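Local coordinates for putative capsular polysaccharide biosynthesis protein (Streptococcus pneumoniae serotype 4, PDB 6EWJ) that acts as an essential aminotransferase in teichoic acid biosynthesis in the pneumococcus, probably working on a sugar with pyridoxal phosphate as cofactor, at the interface of chains A and B. Sequence-based numbering; all coordinates share one arbitrary frame. Chains: chain A/B, Putative capsular polysaccharide biosynthesis protein.

Contact 1: the interface of chains A and B. Residues chain A 36, 267, 269-270; chain B 210-211, 269-270.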
ATOM      1  N   ILE A  36      13.743  -7.956   5.056  1.00 25.44           N
ATOM      2  CA  ILE A  36      13.579  -6.507   4.879  1.00 24.24           C
ATOM      3  C   ILE A  36      12.149  -6.062   4.602  1.00 22.76           C
ATOM      4  O   ILE A  36      11.830  -4.918   4.870  1.00 21.78           O
ATOM      5  CB  ILE A  36      14.552  -5.884   3.853  1.00 24.86           C
ATOM      6  CG1 ILE A  36      14.398  -6.549   2.462  1.00 25.28           C
ATOM      7  CG2 ILE A  36      15.969  -5.975   4.371  1.00 26.06           C
ATOM      8  CD1 ILE A  36      15.118  -5.810   1.363  1.00 25.50           C
ATOM      9  N   THR A 267       6.637  -3.450   6.329  1.00 16.65           N
ATOM     10  CA  THR A 267       7.952  -4.027   6.247  1.00 17.19           C
ATOM     11  C   THR A 267       8.606  -4.018   7.647  1.00 17.58           C
ATOM     12  O   THR A 267       8.261  -3.185   8.507  1.00 16.80           O
ATOM     13  CB  THR A 267       8.883  -3.237   5.326  1.00 17.41           C
ATOM     14  OG1 THR A 267       9.048  -1.913   5.836  1.00 17.36           O
ATOM     15  CG2 THR A 267       8.376  -3.153   3.879  1.00 17.12           C
ATOM     16  N   ILE A 269      11.477  -2.907   8.083  1.00 19.25           N
ATOM     17  CA  ILE A 269      12.139  -1.614   8.100  1.00 19.52           C
ATOM     18  C   ILE A 269      11.290  -0.648   8.931  1.00 19.27           C
ATOM     19  O   ILE A 269      11.761  -0.079   9.950  1.00 19.18           O
ATOM     20  CB  ILE A 269      12.393  -1.071   6.695  1.00 19.77           C
ATOM     21  CG1 ILE A 269      13.453  -1.926   6.007  1.00 20.25           C
ATOM     22  CG2 ILE A 269      12.871   0.379   6.748  1.00 20.10           C
ATOM     23  CD1 ILE A 269      13.579  -1.699   4.520  1.00 20.74           C
ATOM     24  N   MET A 270      10.016  -0.553   8.558  1.00 19.34           N
ATOM     25  CA  MET A 270       9.031   0.275   9.303  1.00 19.23           C
ATOM     26  C   MET A 270       8.792  -0.287  10.706  1.00 19.13           C
ATOM     27  O   MET A 270       8.699   0.497  11.692  1.00 18.87           O
ATOM     28  CB  MET A 270       7.707   0.313   8.571  1.00 19.46           C
ATOM     29  CG  MET A 270       7.605   1.418   7.499  1.00 20.20           C
ATOM     30  SD  MET A 270       9.033   1.515   6.456  1.00 23.00           S
ATOM     31  CE  MET A 270       8.886   0.063   5.544  1.00 24.23           C
TER
ATOM     32  N   ALA B 210      12.781  -3.114  -0.613  1.00 20.31           N
ATOM     33  CA  ALA B 210      11.986  -3.964   0.346  1.00 19.40           C
ATOM     34  C   ALA B 210      10.500  -4.033  -0.017  1.00 18.88           C
ATOM     35  O   ALA B 210       9.967  -5.123  -0.262  1.00 18.73           O
ATOM     36  CB  ALA B 210      12.170  -3.518   1.796  1.00 19.75           C
ATOM     37  N   GLU B 211       9.832  -2.863  -0.059  1.00 18.93           N
ATOM     38  CA  GLU B 211       8.551  -2.739  -0.762  1.00 18.54           C
ATOM     39  C   GLU B 211       8.639  -1.460  -1.619  1.00 18.53           C
ATOM     40  O   GLU B 211       9.157  -0.448  -1.179  1.00 18.17           O
ATOM     41  CB  GLU B 211       7.368  -2.679   0.189  1.00 18.77           C
ATOM     42  CG  GLU B 211       7.106  -3.926   1.008  1.00 18.37           C
ATOM     43  CD  GLU B 211       6.506  -5.081   0.212  1.00 18.99           C
ATOM     44  OE1 GLU B 211       6.093  -4.890  -0.977  1.00 19.06           O
ATOM     45  OE2 GLU B 211       6.426  -6.219   0.764  1.00 17.74           O
ATOM     46  N   ILE B 269      12.828   6.720   2.893  1.00 20.27           N
ATOM     47  CA  ILE B 269      13.514   5.542   3.470  1.00 20.55           C
ATOM     48  C   ILE B 269      13.726   4.531   2.347  1.00 20.27           C
ATOM     49  O   ILE B 269      14.857   4.102   2.078  1.00 20.66           O
ATOM     50  CB  ILE B 269      12.725   4.936   4.643  1.00 19.97           C
ATOM     51  CG1 ILE B 269      12.751   5.893   5.805  1.00 20.48           C
ATOM     52  CG2 ILE B 269      13.301   3.593   5.038  1.00 19.84           C
ATOM     53  CD1 ILE B 269      11.757   5.589   6.916  1.00 20.50           C
ATOM     54  N   MET B 270      12.640   4.225   1.637  1.00 20.21           N
ATOM     55  CA  MET B 270      12.677   3.318   0.482  1.00 20.19           C
ATOM     56  C   MET B 270      13.481   3.894  -0.691  1.00 20.19           C
ATOM     57  O   MET B 270      14.259   3.166  -1.309  1.00 19.78           O
ATOM     58  CB  MET B 270      11.266   2.979   0.001  1.00 20.57           C
ATOM     59  CG  MET B 270      10.591   1.824   0.719  1.00 21.03           C
ATOM     60  SD  MET B 270      10.689   1.920   2.518  1.00 23.44           S
ATOM     61  CE  MET B 270      10.180   0.227   2.724  1.00 22.96           C
TER

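Contact 2: the interface of chains A and B. Residues chain A 256-258; chain B 356-359.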
ATOM      1  N   ASP A 256      -2.389 -20.712  -2.749  1.00 25.47           N
ATOM      2  CA  ASP A 256      -3.578 -20.419  -3.477  1.00 25.68           C
ATOM      3  C   ASP A 256      -3.825 -18.901  -3.335  1.00 24.78           C
ATOM      4  O   ASP A 256      -3.277 -18.263  -2.461  1.00 23.59           O
ATOM      5  CB  ASP A 256      -4.724 -21.250  -2.880  1.00 26.82           C
ATOM      6  CG  ASP A 256      -5.998 -21.214  -3.725  1.00 27.99           C
ATOM      7  OD1 ASP A 256      -5.988 -20.726  -4.886  1.00 28.78           O
ATOM      8  OD2 ASP A 256      -7.022 -21.696  -3.225  1.00 28.57           O
ATOM      9  N   ILE A 257      -4.655 -18.363  -4.197  1.00 24.87           N
ATOM     10  CA  ILE A 257      -5.118 -16.984  -4.100  1.00 24.41           C
ATOM     11  C   ILE A 257      -6.628 -17.129  -3.917  1.00 25.04           C
ATOM     12  O   ILE A 257      -7.286 -17.651  -4.789  1.00 25.50           O
ATOM     13  CB  ILE A 257      -4.770 -16.205  -5.384  1.00 24.13           C
ATOM     14  CG1 ILE A 257      -3.243 -16.187  -5.574  1.00 24.07           C
ATOM     15  CG2 ILE A 257      -5.379 -14.813  -5.398  1.00 23.35           C
ATOM     16  CD1 ILE A 257      -2.451 -15.482  -4.481  1.00 23.16           C
ATOM     17  N   VAL A 258      -7.173 -16.671  -2.789  1.00 25.24           N
ATOM     18  CA  VAL A 258      -8.599 -16.942  -2.497  1.00 26.76           C
ATOM     19  C   VAL A 258      -9.519 -15.820  -2.923  1.00 27.11           C
ATOM     20  O   VAL A 258     -10.686 -16.053  -3.204  1.00 27.97           O
ATOM     21  CB  VAL A 258      -8.885 -17.324  -1.023  1.00 27.19           C
ATOM     22  CG1 VAL A 258      -8.215 -18.656  -0.692  1.00 27.85           C
ATOM     23  CG2 VAL A 258      -8.499 -16.201  -0.067  1.00 26.18           C
TER
ATOM     24  N   LEU B 356      -6.063 -21.854 -12.082  1.00 31.18           N
ATOM     25  CA  LEU B 356      -5.940 -22.838 -10.981  1.00 31.63           C
ATOM     26  C   LEU B 356      -6.304 -22.250  -9.628  1.00 30.86           C
ATOM     27  O   LEU B 356      -6.584 -22.999  -8.696  1.00 30.70           O
ATOM     28  CB  LEU B 356      -4.527 -23.431 -10.883  1.00 31.71           C
ATOM     29  CG  LEU B 356      -4.101 -24.477 -11.880  1.00 32.71           C
ATOM     30  CD1 LEU B 356      -2.775 -25.089 -11.457  1.00 32.95           C
ATOM     31  CD2 LEU B 356      -5.138 -25.572 -12.026  1.00 34.13           C
ATOM     32  N   LEU B 357      -6.241 -20.924  -9.518  1.00 29.68           N
ATOM     33  CA  LEU B 357      -6.385 -20.241  -8.226  1.00 29.30           C
ATOM     34  C   LEU B 357      -7.859 -20.042  -7.923  1.00 29.75           C
ATOM     35  O   LEU B 357      -8.634 -19.646  -8.803  1.00 30.11           O
ATOM     36  CB  LEU B 357      -5.670 -18.870  -8.253  1.00 28.29           C
ATOM     37  CG  LEU B 357      -4.190 -18.887  -8.673  1.00 28.09           C
ATOM     38  CD1 LEU B 357      -3.707 -17.468  -8.903  1.00 27.02           C
ATOM     39  CD2 LEU B 357      -3.281 -19.634  -7.701  1.00 27.95           C
ATOM     40  N   THR B 358      -8.230 -20.313  -6.675  1.00 29.53           N
ATOM     41  CA  THR B 358      -9.602 -20.152  -6.201  1.00 30.17           C
ATOM     42  C   THR B 358     -10.259 -18.825  -6.626  1.00 29.84           C
ATOM     43  O   THR B 358     -11.374 -18.832  -7.116  1.00 30.99           O
ATOM     44  CB  THR B 358      -9.651 -20.352  -4.670  1.00 29.75           C
ATOM     45  OG1 THR B 358      -9.236 -21.702  -4.384  1.00 29.89           O
ATOM     46  CG2 THR B 358     -11.053 -20.063  -4.060  1.00 30.45           C
ATOM     47  N   ALA B 359      -9.565 -17.713  -6.476  1.00 29.33           N
ATOM     48  CA  ALA B 359     -10.144 -16.395  -6.786  1.00 29.46           C
ATOM     49  C   ALA B 359     -10.637 -16.286  -8.220  1.00 30.47           C
ATOM     50  O   ALA B 359     -11.698 -15.708  -8.481  1.00 31.31           O
ATOM     51  CB  ALA B 359      -9.116 -15.302  -6.516  1.00 28.56           C
TER

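Contact 1: the interface of chains A and B
The hydroxyl OG1 of A:Thr267 takes a nearly straight hydrogen bond from the backbone N of A:Met270 (3.2 Å, 173° at the hydrogen) while the same side chain faces chain B, in a largely apolar patch of the two-fold interface between two copies of the protein, probably a dimer contact. This is a classic helix N-cap, in which a threonine just before helix 268-299 serves one of its first amides. With chi1 at 62°, OG1 lies between the backbone N and the carbonyl carbon, and the methyl CG2 is left to meet the partner. There the side chains of A:Thr267 and B:Glu211 slide past each other in opposite directions, CG2 lying 3.2 Å from the methylene CG of the glutamate, a tight fit.

Near the two-fold axis the starts of the two copies of helix 268-299 come together. A:Ile269 and B:Ile269 pass antiparallel, their CG2 branches 3.7 Å apart. The thioether ends of A:Met270 and B:Met270 point at one another tip to tip, but their methyls are modelled too close for the spacing to be trusted.

Beyond the methionines, B:Ala210 sets its methyl in the angle between A:Ile36 and A:Ile269. Its CB lies 3.6 Å from CD1 of A:Ile269. The same methyl carbon CB of B:Ala210 also comes within 3.4 Å of the carbonyl O of A:Ile36, a plain contact.

Contact 2: the interface of chains A and B
Across the chains, the carboxylate of A:Asp256 clasps the start of helix 358-361 of chain B, a polar cap of one subunit's helix supplied by its neighbour in this DegT/DnrJ/EryC1-family aminotransferase. Both of its oxygens accept hydrogen bonds from the same residue, each through its syn lone pair. OD1 takes the backbone N-H of B:Thr358 at 2.9 Å, with 162° at the hydrogen, and OD2 takes the threonine hydroxyl OG1 at a short 2.5 Å. This two-pronged grip should fix the rotation of the carboxylate. The aspartate puts CG anti to its own backbone N (chi1 -170°), which carries the acid group out towards the partner, and the two side chains cross at about a right angle. On the threonine, OG1 lies beside its own backbone N, which brings the two donors round to the same acid group. The amides at the helix start may stabilise the negative charge further.

A second donor reaches OD1 from within chain A. The backbone N of A:Ile257 lies 2.8 Å from OD1, but it approaches 47° out of the carboxylate plane along a markedly bent bond, which may help to hold the aspartate in place.

Backbone to backbone, the carbonyl O of A:Ile257 accepts the N-H of B:Ala359 at 2.8 Å. Short strand 256-257 thus presents an acid and a main-chain acceptor to two successive amides of the helix.

Apolar packing flanks these bonds. The side chains of A:Ile257 and B:Leu357 lie alongside each other and point the same way, CG1 of the isoleucine meeting CD1 of the leucine at 3.6 Å. The other branch of A:Ile257, CG2, rests 3.9 Å from the methyl CB of B:Ala359.

The centres of contact 1 and contact 2 lie about 27 Å apart, and they share no residues. On the chain A side, however, strand 256-257 enters contact 2, and the chain then runs on to the start of helix 268-299 in contact 1. Contact 1 pairs the starts of that helix and adds unlike pairs beside them; contact 2 joins unlike segments throughout; both recur with the chains exchanged. The centre of contact 1 is about 18 Å from A:Lys205 and that of contact 2 about 18 Å from B:Lys205, the predicted catalytic lysines. Both may help to hold the dimer that this aminotransferase family commonly forms, with active sites at the subunit boundary.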